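Local coordinates for protein pyocin-S2 (Pseudomonas aeruginosa, PDB 4QKO) that kills sensitive bacteria by breaking down their chromosomal DNA with its C-terminal nuclease domain, which is bound here to its immunity protein, at residues D51-F56 against R95-I100. Numbering follows the deposited sequence.
Sequences DFREQF and RIKIEI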
# COMPACT_ATOMS: atom_id res chain seq x y z
N ASP B 51 6.68 -14.75 3.10
CA ASP B 51 7.84 -14.78 2.25
C ASP B 51 7.47 -14.47 0.75
O ASP B 51 8.15 -13.69 0.08
CB ASP B 51 8.45 -16.17 2.45
CG ASP B 51 9.74 -16.35 1.76
OD1 ASP B 51 10.32 -15.35 1.31
OD2 ASP B 51 10.20 -17.54 1.69
N PHE B 52 6.46 -15.14 0.21
CA PHE B 52 6.02 -14.89 -1.13
C PHE B 52 5.61 -13.43 -1.34
O PHE B 52 6.01 -12.81 -2.30
CB PHE B 52 4.84 -15.76 -1.46
CG PHE B 52 4.09 -15.33 -2.67
CD1 PHE B 52 4.62 -15.45 -3.91
CD2 PHE B 52 2.80 -14.83 -2.55
CE1 PHE B 52 3.92 -15.07 -5.00
CE2 PHE B 52 2.10 -14.41 -3.63
CZ PHE B 52 2.65 -14.53 -4.87
N ARG B 53 4.84 -12.91 -0.42
CA ARG B 53 4.26 -11.55 -0.52
C ARG B 53 5.35 -10.48 -0.55
O ARG B 53 5.32 -9.54 -1.34
CB ARG B 53 3.29 -11.34 0.64
CG ARG B 53 2.54 -10.01 0.67
CD ARG B 53 1.74 -9.94 1.98
NE ARG B 53 1.19 -8.65 2.21
CZ ARG B 53 1.81 -7.67 2.88
NH1 ARG B 53 3.04 -7.84 3.38
NH2 ARG B 53 1.20 -6.52 3.02
N GLU B 54 6.31 -10.67 0.32
CA GLU B 54 7.47 -9.84 0.35
C GLU B 54 8.24 -9.86 -0.98
O GLU B 54 8.52 -8.83 -1.53
CB GLU B 54 8.41 -10.28 1.45
CG GLU B 54 8.01 -9.82 2.80
CD GLU B 54 8.98 -10.34 3.86
OE1 GLU B 54 10.11 -10.82 3.50
OE2 GLU B 54 8.58 -10.27 5.05
N GLN B 55 8.55 -11.03 -1.50
CA GLN B 55 9.22 -11.09 -2.80
C GLN B 55 8.39 -10.58 -3.93
O GLN B 55 8.94 -10.00 -4.83
CB GLN B 55 9.68 -12.52 -3.10
CG GLN B 55 10.85 -12.85 -2.16
CD GLN B 55 11.34 -14.30 -2.35
OE1 GLN B 55 11.53 -14.76 -3.48
NE2 GLN B 55 11.50 -15.03 -1.23
N PHE B 56 7.08 -10.76 -3.87
CA PHE B 56 6.22 -10.23 -4.89
C PHE B 56 6.23 -8.69 -4.96
O PHE B 56 6.45 -8.10 -6.03
CB PHE B 56 4.81 -10.74 -4.65
CG PHE B 56 3.81 -10.17 -5.57
CD1 PHE B 56 3.20 -8.97 -5.31
CD2 PHE B 56 3.46 -10.86 -6.69
CE1 PHE B 56 2.32 -8.44 -6.22
CE2 PHE B 56 2.57 -10.35 -7.61
CZ PHE B 56 1.98 -9.12 -7.36
N ARG B 95 -8.69 -2.67 6.86
CA ARG B 95 -7.89 -3.15 5.72
C ARG B 95 -7.63 -2.05 4.69
O ARG B 95 -8.59 -1.55 4.11
CB ARG B 95 -8.61 -4.34 5.08
CG ARG B 95 -8.69 -5.51 6.06
CD ARG B 95 -9.90 -6.41 5.80
NE ARG B 95 -9.77 -7.12 4.55
CZ ARG B 95 -10.73 -7.83 3.99
NH1 ARG B 95 -11.93 -7.93 4.57
NH2 ARG B 95 -10.50 -8.45 2.86
N ILE B 96 -6.36 -1.61 4.60
CA ILE B 96 -5.98 -0.46 3.87
C ILE B 96 -4.90 -0.73 2.80
O ILE B 96 -4.46 0.17 2.18
CB ILE B 96 -5.62 0.75 4.84
CG1 ILE B 96 -4.39 0.44 5.69
CG2 ILE B 96 -6.80 1.01 5.78
CD1 ILE B 96 -3.89 1.64 6.46
N LYS B 97 -4.57 -2.00 2.55
CA LYS B 97 -3.53 -2.39 1.59
C LYS B 97 -4.09 -3.36 0.55
O LYS B 97 -5.11 -4.04 0.79
CB LYS B 97 -2.35 -3.02 2.32
CG LYS B 97 -1.49 -1.91 2.85
CD LYS B 97 -0.49 -2.43 3.80
CE LYS B 97 0.57 -1.37 4.06
NZ LYS B 97 1.88 -1.99 3.80
N ILE B 98 -3.48 -3.35 -0.62
CA ILE B 98 -3.75 -4.33 -1.64
C ILE B 98 -3.53 -5.75 -1.06
O ILE B 98 -2.50 -6.06 -0.35
CB ILE B 98 -2.85 -4.15 -2.86
CG1 ILE B 98 -3.16 -2.87 -3.71
CG2 ILE B 98 -2.93 -5.33 -3.78
CD1 ILE B 98 -4.49 -2.89 -4.47
N GLU B 99 -4.48 -6.62 -1.39
CA GLU B 99 -4.44 -8.02 -0.98
C GLU B 99 -4.35 -8.96 -2.17
O GLU B 99 -4.89 -8.70 -3.21
CB GLU B 99 -5.68 -8.39 -0.12
CG GLU B 99 -5.77 -7.54 1.16
CD GLU B 99 -7.14 -7.61 1.90
OE1 GLU B 99 -8.05 -8.33 1.43
OE2 GLU B 99 -7.31 -6.93 2.95
N ILE B 100 -3.67 -10.09 -2.00
CA ILE B 100 -3.59 -11.14 -3.02
C ILE B 100 -4.50 -12.30 -2.62
O ILE B 100 -4.32 -12.84 -1.51
CB ILE B 100 -2.14 -11.59 -3.15
CG1 ILE B 100 -1.35 -10.43 -3.75
CG2 ILE B 100 -1.98 -12.78 -4.08
CD1 ILE B 100 0.14 -10.62 -3.77
O HOH W 1 -1.77 -6.73 2.16
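Ile100, near the start of strand 99-102, reaches across to helix 49-62 and sets its CD1 methyl over one face of the Phe56 ring. Ile100 CD1 lies 4.0 Å from the ring centroid, 17° off its normal, a CH-pi contact displaced toward CD1 and CE1 of Phe56. The branch CG1 stands anti to the carbonyl carbon (chi1 -68°) and continues extended, carrying the methyl straight out from the strand. Ile100 CD1 also meets CE2 of Phe52, one helical turn before Phe56, at 4.3 Å. Isoleucine suits this buried spot because its apolar CG1-CD1 arm is long enough to put one methyl against both rings, and the phenylalanines offer flat apolar rings one turn apart; Phe52 in turn packs edge-to-face with Phe46.

Arg53, next to Phe52 in the helix, has a long, nearly extended arm that carries its guanidinium past this apolar patch. Lys97 CD lies at the guanidinium edge, 4.5 Å from Arg53 NH2. A water accepts from Arg53 NH2 at 3.1 Å and donates to Ile98 O. Arg53 NH2 and Lys97 NZ converge on one carboxylate, each forming a salt bridge with Glu31 of the immunity protein, which probably balances both charges. The apolar seam joins helix 49-62 to the strand that carries His101, a ligand of the bound magnesium ion in the HNH nuclease domain of the colicin/pyocin family.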